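Local structure of sugar ABC transporter substrate-binding protein (Treponema pallidum subsp. pallidum, 5U2P) at residues A[117-122]-A[370-375]; A[218-223]-A[393-398]; A[287-290]-A[296-299]; A[380-383]-A[389-392]. The protein is probably the ligand-binding component of an ABC transporter, capturing a sugar or other small solute in the periplasm for import, though its ligand is not established. All coordinates share one frame; numbering follows the deposited sequence.

In the fold
Contacts 1 and 3 reach the same mixed sheet, that of strands 138-145, 263-267, 285-288, 300-303, 178-181 and 372-374, and they touch through V299, whose CG2 packs on K371 and V372. Contact 1 lies nearest the centre of the chain and is apolar; contact 3, also largely buried, adds a water bridge at its exposed glutamine. Helix 191-214 borders all four contacts. Contacts 2 and 4 lie in loops, and they meet where the rings of W220 and F392 pack. Their chemistry differs: contact 2, buried though far from the centre, is aromatic and proline packing, whereas the partly buried contact 4 relies on hydrogen bonds to backbone carbonyls.

Contact 1 of 4, residues A[117-122]-A[370-375]; sequences LLIPPT and GKVIQA
The backbones of 117-122 and 370-375 come together at I119 and G370, whose CA atoms are 4.5 Å apart, and the two segments then diverge without pairing as strands. G370 follows helix 360-367 in a Schellman motif; with positive phi (74°) and no side chain, it lets its CA come within 3.0 Å of L118 O at the helix end. K371 next forms the centre of an inverse gamma turn, with a weak bond from V372 N to G370 O, and the chain turns into strand 372-374. The side-chain contact is a single apolar pair crossing at about a right angle: I119 CD1 reaches V372 CG2 at 3.7 Å and V372 CB at 3.8 Å. I119 turns CG1 away from its carbonyl carbon (chi1 -46°), which carries CD1 across to the valine, while its other branch, CG2, lies 3.9 Å from V372 O. The loop 117-122 leads to strand 131-132 of the five-stranded sheet, and 372-374 belongs to the other mixed sheet, so the contact joins two sheet-based lobes, consistent with the two-lobed fold of solute-binding proteins. Beyond the pair, L118 packs on F363 of helix 360-367, and L117 and P121 rest on P132 of strand 131-132. Strand 372-374 itself pairs in parallel with strand 300-303, and I373 packs against T198 and E203 of helix 191-214.

Contact 2 of 4, residues A[218-223]-A[393-398]; sequences IDWTHE and PDFAAY
The indole of W220 is covered on both faces: P393 CG and F395 CZ lie over one, each offset toward the rim, and I218 CD1 sits 3.5 Å above the centre of the other. F395 meets it edge-on, giving a T-shaped (edge-to-face) aromatic pair with ring planes at 84° and the centroid of the tryptophan six-membered ring 5.5 Å from that of F395. Only the far end of the phenylalanine touches, CZ lying 3.9 Å from W220 CZ3. The proline adds an off-centre CH-pi contact, with P393 CG 4.1 Å from the centroid of the same six-membered ring, and P393 CD comes to 3.4 Å from W220 CZ2. P393 CB also lies over the centre of the F395 ring. The tryptophan's chi1 of -73° sets CG opposite its carbonyl carbon and sends the indole out from the short 3-10 segment 220-222 toward the second loop. Around this apolar cluster stand A413 of helix 406-417, which touches both W220 and P393, and L193 and L230 of helices 191-214 and 227-238, which touch F395. The contact thus joins the turn between those two helices to the loop leading into helix 406-417. Q414 of that last helix accepts from W220 N. The turn carrying the tryptophan is itself shaped by an Asx turn, in which D219 OD1 takes T221 N at 3.1 Å and, from the same face of the carboxylate, T221 OG1 at 2.6 Å.

Contact 3 of 4, residues A[287-290]-A[296-299]; sequences ACVL and AQDV
Segment 287-290 runs off the end of strand 285-288. The chain comes back through segment 296-299, whose first residues have helical phi/psi and which leads into strand 300-303; the backbones come nearest at V289 and Q297, 6.3 Å between CA atoms, with L290 and A296 at 6.7 Å. V289 carries most of the contact. With CG1 anti to the backbone N (chi1 163°), that methyl reaches A296 CB at 3.7 Å and lies 3.3 Å from A296 O. A296 CB in turn packs against the backbone, 3.4 Å from L290 O. Q297 folds back at chi2 (-70°), so that its amide comes alongside the valine, OE1 being 3.7 Å from V289 CB. One water completes the link: it donates to V289 O at 2.8 Å and accepts from Q297 NE2 at 3.3 Å. The strand end is paired through C288 with L142 of strand 138-145, while K199 NZ of helix 191-214 donates to A296 O and H366 NE2 of helix 360-367 is hydrogen-bonded to Q297 O. The two sides of this loop between strands 285-288 and 300-303 are therefore held together by methyl packing and a water, while the carbonyls of A296 and Q297 find donors on the flanking helices.

Contact 4 of 4, residues A[380-383]-A[389-392]; sequences AQAQ and ASVF
A382 O accepts the hydroxyl of S390 at 2.7 Å from OG, and the neighbouring Q381 O takes V391 N at 3.2 Å, so two successive carbonyls at the end of the 3-10 segment 380-382 are bonded to the returning chain. Neither is met squarely: the serine hydroxyl lies 44° above the carbonyl plane of A382, while V391 N is tilted from that of Q381. S390 OG also accepts from F392 N at 3.0 Å, a fairly straight bond with an N-H...O angle of 165°, and thus works as donor and acceptor at once. Its chi1 of 180° places OG anti to the backbone N, beside the carbonyl carbon, within bonding distance of A382 O and F392 N. S390 N is satisfied by OD1 of N384, and the amide NE2 of Q383 turns to Y379 O and D377 O. Apolar contacts fill in beside the bonds: A382 CB meets the edge of the F392 ring, 3.9 Å from CD2, and Q381 CB packs against V391 CG1 at 4.0 Å. F392 continues onto V210 and A213 of helix 191-214. The bond from F392 N makes 390-392 an ST turn, and the same hydroxyl, as donor to A382 O, ties that turn to the 3-10 segment.

Contact 1 of 4, residues A[117-122]-A[370-375]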
loop_
_atom_site.group_PDB
_atom_site.type_symbol
_atom_site.label_atom_id
_atom_site.label_comp_id
_atom_site.label_asym_id
_atom_site.label_seq_id
_atom_site.Cartn_x
_atom_site.Cartn_y
_atom_site.Cartn_z
ATOM N N LEU A 117 8.110 -9.674 -11.404
ATOM C CA LEU A 117 7.512 -8.715 -10.480
ATOM C C LEU A 117 6.958 -9.390 -9.230
ATOM O O LEU A 117 6.354 -10.458 -9.312
ATOM C CB LEU A 117 6.384 -7.952 -11.162
ATOM C CG LEU A 117 6.793 -7.034 -12.313
ATOM C CD1 LEU A 117 5.550 -6.556 -13.028
ATOM C CD2 LEU A 117 7.614 -5.875 -11.800
ATOM N N LEU A 118 7.114 -8.736 -8.080
ATOM C CA LEU A 118 6.569 -9.267 -6.843
ATOM C C LEU A 118 5.054 -9.094 -6.800
ATOM O O LEU A 118 4.322 -10.038 -6.483
ATOM C CB LEU A 118 7.224 -8.587 -5.642
ATOM C CG LEU A 118 8.731 -8.853 -5.514
ATOM C CD1 LEU A 118 9.379 -8.001 -4.436
ATOM C CD2 LEU A 118 9.016 -10.321 -5.257
ATOM N N ILE A 119 4.599 -7.878 -7.085
ATOM C CA ILE A 119 3.176 -7.528 -7.057
ATOM C C ILE A 119 2.850 -6.761 -8.344
ATOM O O ILE A 119 2.916 -5.524 -8.366
ATOM C CB ILE A 119 2.802 -6.654 -5.833
ATOM C CG1 ILE A 119 3.413 -7.191 -4.539
ATOM C CG2 ILE A 119 1.277 -6.548 -5.728
ATOM C CD1 ILE A 119 3.310 -6.215 -3.368
ATOM N N PRO A 120 2.564 -7.485 -9.435
ATOM C CA PRO A 120 2.390 -6.760 -10.700
ATOM C C PRO A 120 1.290 -5.702 -10.596
ATOM O O PRO A 120 0.192 -6.007 -10.124
ATOM C CB PRO A 120 2.013 -7.864 -11.699
ATOM C CG PRO A 120 2.477 -9.130 -11.089
ATOM C CD PRO A 120 2.437 -8.943 -9.600
ATOM N N PRO A 121 1.589 -4.458 -10.989
ATOM C CA PRO A 121 0.531 -3.452 -11.085
ATOM C C PRO A 121 -0.526 -3.863 -12.083
ATOM O O PRO A 121 -0.192 -4.423 -13.136
ATOM C CB PRO A 121 1.263 -2.204 -11.573
ATOM C CG PRO A 121 2.713 -2.490 -11.361
ATOM C CD PRO A 121 2.878 -3.936 -11.459
ATOM N N THR A 122 -1.792 -3.579 -11.779
ATOM C CA THR A 122 -2.864 -3.904 -12.703
ATOM C C THR A 122 -3.906 -2.799 -12.798
ATOM O O THR A 122 -4.199 -2.112 -11.805
ATOM C CB THR A 122 -3.587 -5.197 -12.296
ATOM O OG1 THR A 122 -4.079 -5.062 -10.957
ATOM C CG2 THR A 122 -2.638 -6.397 -12.373
ATOM N N GLY A 370 3.071 -12.262 -4.397
ATOM C CA GLY A 370 2.116 -11.312 -4.934
ATOM C C GLY A 370 0.767 -11.284 -4.236
ATOM O O GLY A 370 -0.194 -10.716 -4.775
ATOM N N LYS A 371 0.719 -11.846 -3.024
ATOM C CA LYS A 371 -0.504 -11.918 -2.234
ATOM C C LYS A 371 -0.724 -10.620 -1.466
ATOM O O LYS A 371 -0.731 -10.613 -0.236
ATOM C CB LYS A 371 -0.446 -13.105 -1.266
ATOM C CG LYS A 371 -0.507 -14.480 -1.938
ATOM C CD LYS A 371 -0.244 -15.583 -0.908
ATOM C CE LYS A 371 -0.556 -16.963 -1.449
ATOM N NZ LYS A 371 0.248 -17.264 -2.648
ATOM N N VAL A 372 -0.915 -9.533 -2.207
ATOM C CA VAL A 372 -1.128 -8.199 -1.632
ATOM C C VAL A 372 -2.102 -7.434 -2.528
ATOM O O VAL A 372 -1.935 -7.435 -3.748
ATOM C CB VAL A 372 0.194 -7.376 -1.526
ATOM C CG1 VAL A 372 -0.049 -6.059 -0.788
ATOM C CG2 VAL A 372 1.324 -8.192 -0.884
ATOM N N ILE A 373 -3.097 -6.781 -1.933
ATOM C CA ILE A 373 -4.019 -5.921 -2.648
ATOM C C ILE A 373 -4.101 -4.579 -1.973
ATOM O O ILE A 373 -3.743 -4.444 -0.803
ATOM C CB ILE A 373 -5.419 -6.551 -2.760
ATOM C CG1 ILE A 373 -6.018 -6.841 -1.373
ATOM C CG2 ILE A 373 -5.300 -7.811 -3.569
ATOM C CD1 ILE A 373 -7.488 -7.380 -1.448
ATOM N N GLN A 374 -4.516 -3.565 -2.717
ATOM C CA GLN A 374 -4.550 -2.220 -2.161
ATOM C C GLN A 374 -5.742 -1.990 -1.226
ATOM O O GLN A 374 -6.920 -2.148 -1.615
ATOM C CB GLN A 374 -4.567 -1.174 -3.273
ATOM C CG GLN A 374 -4.596 0.245 -2.704
ATOM C CD GLN A 374 -3.959 1.277 -3.592
ATOM O OE1 GLN A 374 -2.771 1.188 -3.922
ATOM N NE2 GLN A 374 -4.743 2.283 -3.972
ATOM N N ALA A 375 -5.425 -1.593 0.005
ATOM C CA ALA A 375 -6.429 -1.219 0.985
ATOM C C ALA A 375 -7.214 0.004 0.541
ATOM O O ALA A 375 -6.660 0.940 -0.033
ATOM C CB ALA A 375 -5.778 -0.949 2.353
#

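Contact 2 of 4, residues A[218-223]-A[393-398]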
loop_
_atom_site.group_PDB
_atom_site.type_symbol
_atom_site.label_atom_id
_atom_site.label_comp_id
_atom_site.label_asym_id
_atom_site.label_seq_id
_atom_site.Cartn_x
_atom_site.Cartn_y
_atom_site.Cartn_z
ATOM N N ILE A 218 -23.381 4.531 -4.029
ATOM C CA ILE A 218 -23.404 3.532 -2.966
ATOM C C ILE A 218 -24.626 3.699 -2.068
ATOM O O ILE A 218 -25.060 4.818 -1.804
ATOM C CB ILE A 218 -22.128 3.598 -2.105
ATOM C CG1 ILE A 218 -22.068 2.420 -1.127
ATOM C CG2 ILE A 218 -22.022 4.924 -1.358
ATOM C CD1 ILE A 218 -20.678 2.214 -0.558
ATOM N N ASP A 219 -25.188 2.572 -1.637
ATOM C CA ASP A 219 -26.158 2.551 -0.543
ATOM C C ASP A 219 -25.633 1.635 0.563
ATOM O O ASP A 219 -25.634 0.405 0.412
ATOM C CB ASP A 219 -27.533 2.083 -1.033
ATOM C CG ASP A 219 -28.613 2.229 0.030
ATOM O OD1 ASP A 219 -28.291 2.104 1.233
ATOM O OD2 ASP A 219 -29.784 2.470 -0.335
ATOM N N TRP A 220 -25.158 2.236 1.651
ATOM C CA TRP A 220 -24.473 1.490 2.701
ATOM C C TRP A 220 -25.339 0.395 3.321
ATOM O O TRP A 220 -24.801 -0.598 3.811
ATOM C CB TRP A 220 -23.951 2.451 3.787
ATOM C CG TRP A 220 -22.744 3.236 3.292
ATOM C CD1 TRP A 220 -22.733 4.521 2.830
ATOM C CD2 TRP A 220 -21.396 2.760 3.168
ATOM N NE1 TRP A 220 -21.469 4.874 2.430
ATOM C CE2 TRP A 220 -20.627 3.815 2.632
ATOM C CE3 TRP A 220 -20.764 1.549 3.466
ATOM C CZ2 TRP A 220 -19.260 3.694 2.391
ATOM C CZ3 TRP A 220 -19.408 1.431 3.221
ATOM C CH2 TRP A 220 -18.674 2.494 2.685
ATOM N N THR A 221 -26.663 0.542 3.287
ATOM C CA THR A 221 -27.528 -0.457 3.912
ATOM C C THR A 221 -27.598 -1.726 3.079
ATOM O O THR A 221 -28.153 -2.738 3.505
ATOM C CB THR A 221 -28.951 0.089 4.143
ATOM O OG1 THR A 221 -29.518 0.511 2.900
ATOM C CG2 THR A 221 -28.905 1.265 5.107
ATOM N N HIS A 222 -27.043 -1.671 1.879
ATOM C CA HIS A 222 -26.940 -2.854 1.053
ATOM C C HIS A 222 -25.587 -3.568 1.288
ATOM O O HIS A 222 -25.381 -4.691 0.810
ATOM C CB HIS A 222 -27.136 -2.456 -0.416
ATOM C CG HIS A 222 -28.474 -1.825 -0.692
ATOM N ND1 HIS A 222 -29.033 -0.878 0.136
ATOM C CD2 HIS A 222 -29.361 -1.998 -1.707
ATOM C CE1 HIS A 222 -30.205 -0.500 -0.346
ATOM N NE2 HIS A 222 -30.424 -1.166 -1.465
ATOM N N GLU A 223 -24.675 -2.943 2.031
ATOM C CA GLU A 223 -23.320 -3.496 2.168
ATOM C C GLU A 223 -23.233 -4.542 3.274
ATOM O O GLU A 223 -22.429 -4.409 4.198
ATOM C CB GLU A 223 -22.302 -2.372 2.432
ATOM C CG GLU A 223 -22.285 -1.288 1.353
ATOM C CD GLU A 223 -21.761 -1.785 0.011
ATOM O OE1 GLU A 223 -22.113 -1.181 -1.020
ATOM O OE2 GLU A 223 -20.997 -2.774 -0.015
ATOM N N PRO A 393 -17.019 6.718 5.146
ATOM C CA PRO A 393 -17.437 7.215 6.458
ATOM C C PRO A 393 -16.377 7.049 7.520
ATOM O O PRO A 393 -15.587 6.118 7.456
ATOM C CB PRO A 393 -18.654 6.339 6.797
ATOM C CG PRO A 393 -19.025 5.659 5.534
ATOM C CD PRO A 393 -17.750 5.494 4.785
ATOM N N ASP A 394 -16.377 7.942 8.500
ATOM C CA ASP A 394 -15.604 7.754 9.715
ATOM C C ASP A 394 -16.410 6.846 10.643
ATOM O O ASP A 394 -17.081 7.319 11.561
ATOM C CB ASP A 394 -15.314 9.105 10.360
ATOM C CG ASP A 394 -14.429 9.002 11.577
ATOM O OD1 ASP A 394 -13.846 7.920 11.821
ATOM O OD2 ASP A 394 -14.298 10.025 12.279
ATOM N N PHE A 395 -16.398 5.549 10.353
ATOM C CA PHE A 395 -17.164 4.577 11.124
ATOM C C PHE A 395 -16.873 4.620 12.625
ATOM O O PHE A 395 -17.777 4.429 13.443
ATOM C CB PHE A 395 -16.897 3.166 10.601
ATOM C CG PHE A 395 -17.619 2.845 9.340
ATOM C CD1 PHE A 395 -18.991 2.765 9.328
ATOM C CD2 PHE A 395 -16.924 2.590 8.169
ATOM C CE1 PHE A 395 -19.669 2.462 8.163
ATOM C CE2 PHE A 395 -17.592 2.287 7.009
ATOM C CZ PHE A 395 -18.962 2.221 7.002
ATOM N N ALA A 396 -15.618 4.859 12.999
ATOM C CA ALA A 396 -15.254 4.839 14.418
ATOM C C ALA A 396 -15.982 5.934 15.191
ATOM O O ALA A 396 -16.231 5.799 16.392
ATOM C CB ALA A 396 -13.733 4.981 14.596
ATOM N N ALA A 397 -16.338 7.013 14.504
ATOM C CA ALA A 397 -17.059 8.104 15.140
ATOM C C ALA A 397 -18.456 7.675 15.570
ATOM O O ALA A 397 -19.047 8.286 16.459
ATOM C CB ALA A 397 -17.140 9.288 14.210
ATOM N N TYR A 398 -18.981 6.631 14.937
ATOM C CA TYR A 398 -20.316 6.117 15.265
ATOM C C TYR A 398 -20.316 5.265 16.536
ATOM O O TYR A 398 -21.380 4.938 17.072
ATOM C CB TYR A 398 -20.877 5.264 14.121
ATOM C CG TYR A 398 -20.961 5.943 12.772
ATOM C CD1 TYR A 398 -20.940 7.328 12.653
ATOM C CD2 TYR A 398 -21.063 5.189 11.611
ATOM C CE1 TYR A 398 -21.013 7.942 11.406
ATOM C CE2 TYR A 398 -21.143 5.789 10.368
ATOM C CZ TYR A 398 -21.116 7.165 10.266
ATOM O OH TYR A 398 -21.192 7.749 9.016
#

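Contact 3 of 4, residues A[287-290]-A[296-299]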
loop_
_atom_site.group_PDB
_atom_site.type_symbol
_atom_site.label_atom_id
_atom_site.label_comp_id
_atom_site.label_asym_id
_atom_site.label_seq_id
_atom_site.Cartn_x
_atom_site.Cartn_y
_atom_site.Cartn_z
ATOM N N ALA A 287 5.971 -9.764 13.112
ATOM C CA ALA A 287 4.910 -9.269 12.228
ATOM C C ALA A 287 4.105 -10.415 11.634
ATOM O O ALA A 287 4.660 -11.327 11.014
ATOM C CB ALA A 287 5.491 -8.429 11.113
ATOM N N CYS A 288 2.791 -10.339 11.765
ATOM C CA CYS A 288 1.916 -11.382 11.248
ATOM C C CYS A 288 0.641 -10.786 10.687
ATOM O O CYS A 288 0.379 -9.588 10.821
ATOM C CB CYS A 288 1.580 -12.383 12.352
ATOM S SG CYS A 288 0.678 -11.648 13.733
ATOM N N VAL A 289 -0.143 -11.636 10.039
ATOM C CA VAL A 289 -1.446 -11.250 9.530
ATOM C C VAL A 289 -2.360 -10.847 10.666
ATOM O O VAL A 289 -2.345 -11.472 11.726
ATOM C CB VAL A 289 -2.077 -12.400 8.734
ATOM C CG1 VAL A 289 -3.579 -12.202 8.549
ATOM C CG2 VAL A 289 -1.373 -12.518 7.398
ATOM N N LEU A 290 -3.159 -9.805 10.459
ATOM C CA LEU A 290 -4.176 -9.457 11.451
ATOM C C LEU A 290 -5.410 -10.324 11.235
ATOM O O LEU A 290 -6.123 -10.144 10.242
ATOM C CB LEU A 290 -4.553 -7.981 11.366
ATOM C CG LEU A 290 -5.622 -7.517 12.368
ATOM C CD1 LEU A 290 -5.050 -7.282 13.768
ATOM C CD2 LEU A 290 -6.267 -6.278 11.841
ATOM N N ALA A 296 -8.427 -13.846 6.415
ATOM C CA ALA A 296 -7.300 -12.925 6.618
ATOM C C ALA A 296 -5.941 -13.460 6.145
ATOM O O ALA A 296 -5.089 -12.685 5.708
ATOM C CB ALA A 296 -7.210 -12.542 8.097
ATOM N N GLN A 297 -5.741 -14.774 6.221
ATOM C CA GLN A 297 -4.446 -15.375 5.887
ATOM C C GLN A 297 -4.200 -15.423 4.372
ATOM O O GLN A 297 -3.093 -15.740 3.924
ATOM C CB GLN A 297 -4.352 -16.793 6.466
ATOM C CG GLN A 297 -4.530 -16.880 7.981
ATOM C CD GLN A 297 -3.362 -16.285 8.765
ATOM O OE1 GLN A 297 -2.273 -16.074 8.226
ATOM N NE2 GLN A 297 -3.590 -16.018 10.051
ATOM N N ASP A 298 -5.227 -15.103 3.588
ATOM C CA ASP A 298 -5.153 -15.240 2.140
ATOM C C ASP A 298 -4.287 -14.156 1.497
ATOM O O ASP A 298 -3.497 -14.447 0.610
ATOM C CB ASP A 298 -6.562 -15.228 1.524
ATOM C CG ASP A 298 -7.276 -13.881 1.664
ATOM O OD1 ASP A 298 -6.813 -13.016 2.439
ATOM O OD2 ASP A 298 -8.327 -13.698 1.007
ATOM N N VAL A 299 -4.428 -12.915 1.954
ATOM C CA VAL A 299 -3.777 -11.784 1.298
ATOM C C VAL A 299 -3.444 -10.693 2.313
ATOM O O VAL A 299 -4.116 -10.564 3.327
ATOM C CB VAL A 299 -4.668 -11.206 0.171
ATOM C CG1 VAL A 299 -5.779 -10.304 0.737
ATOM C CG2 VAL A 299 -3.848 -10.478 -0.840
HETATM O O HOH W 1 -1.993 -14.171 12.262
#

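Contact 4 of 4, residues A[380-383]-A[389-392]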
loop_
_atom_site.group_PDB
_atom_site.type_symbol
_atom_site.label_atom_id
_atom_site.label_comp_id
_atom_site.label_asym_id
_atom_site.label_seq_id
_atom_site.Cartn_x
_atom_site.Cartn_y
_atom_site.Cartn_z
ATOM N N ALA A 380 -6.541 7.945 -3.338
ATOM C CA ALA A 380 -6.637 9.395 -3.168
ATOM C C ALA A 380 -8.029 9.828 -2.675
ATOM O O ALA A 380 -8.147 10.716 -1.832
ATOM C CB ALA A 380 -6.314 10.091 -4.478
ATOM N N GLN A 381 -9.057 9.157 -3.183
ATOM C CA GLN A 381 -10.448 9.503 -2.877
ATOM C C GLN A 381 -10.758 9.331 -1.402
ATOM O O GLN A 381 -11.680 9.957 -0.872
ATOM C CB GLN A 381 -11.418 8.639 -3.685
ATOM C CG GLN A 381 -11.261 8.721 -5.165
ATOM C CD GLN A 381 -10.542 7.530 -5.714
ATOM O OE1 GLN A 381 -9.362 7.303 -5.419
ATOM N NE2 GLN A 381 -11.242 6.754 -6.532
ATOM N N ALA A 382 -9.980 8.474 -0.744
ATOM C CA ALA A 382 -10.227 8.125 0.648
ATOM C C ALA A 382 -9.674 9.180 1.605
ATOM O O ALA A 382 -10.043 9.224 2.779
ATOM C CB ALA A 382 -9.622 6.740 0.968
ATOM N N GLN A 383 -8.781 10.023 1.103
ATOM C CA GLN A 383 -8.117 11.011 1.943
ATOM C C GLN A 383 -9.041 12.175 2.256
ATOM O O GLN A 383 -9.856 12.568 1.424
ATOM C CB GLN A 383 -6.844 11.536 1.261
ATOM C CG GLN A 383 -6.000 10.477 0.529
ATOM C CD GLN A 383 -5.499 9.372 1.438
ATOM O OE1 GLN A 383 -4.905 9.637 2.481
ATOM N NE2 GLN A 383 -5.738 8.124 1.047
ATOM N N ALA A 389 -12.149 15.800 1.663
ATOM C CA ALA A 389 -13.333 15.155 2.222
ATOM C C ALA A 389 -13.484 13.733 1.694
ATOM O O ALA A 389 -13.866 13.538 0.547
ATOM C CB ALA A 389 -14.567 15.960 1.905
ATOM N N SER A 390 -13.202 12.749 2.544
ATOM C CA SER A 390 -13.174 11.344 2.137
ATOM C C SER A 390 -14.507 10.835 1.593
ATOM O O SER A 390 -15.572 11.290 2.010
ATOM C CB SER A 390 -12.768 10.468 3.318
ATOM O OG SER A 390 -12.748 9.103 2.933
ATOM N N VAL A 391 -14.446 9.883 0.671
ATOM C CA VAL A 391 -15.663 9.252 0.148
ATOM C C VAL A 391 -16.178 8.174 1.091
ATOM O O VAL A 391 -17.263 7.629 0.880
ATOM C CB VAL A 391 -15.443 8.612 -1.249
ATOM C CG1 VAL A 391 -15.008 9.657 -2.263
ATOM C CG2 VAL A 391 -14.410 7.474 -1.187
ATOM N N PHE A 392 -15.399 7.877 2.129
ATOM C CA PHE A 392 -15.758 6.844 3.089
ATOM C C PHE A 392 -16.153 7.432 4.421
ATOM O O PHE A 392 -15.663 8.506 4.817
ATOM C CB PHE A 392 -14.592 5.866 3.296
ATOM C CG PHE A 392 -14.335 4.975 2.108
ATOM C CD1 PHE A 392 -15.341 4.159 1.601
ATOM C CD2 PHE A 392 -13.089 4.942 1.509
ATOM C CE1 PHE A 392 -15.120 3.345 0.518
ATOM C CE2 PHE A 392 -12.862 4.125 0.411
ATOM C CZ PHE A 392 -13.877 3.322 -0.081
#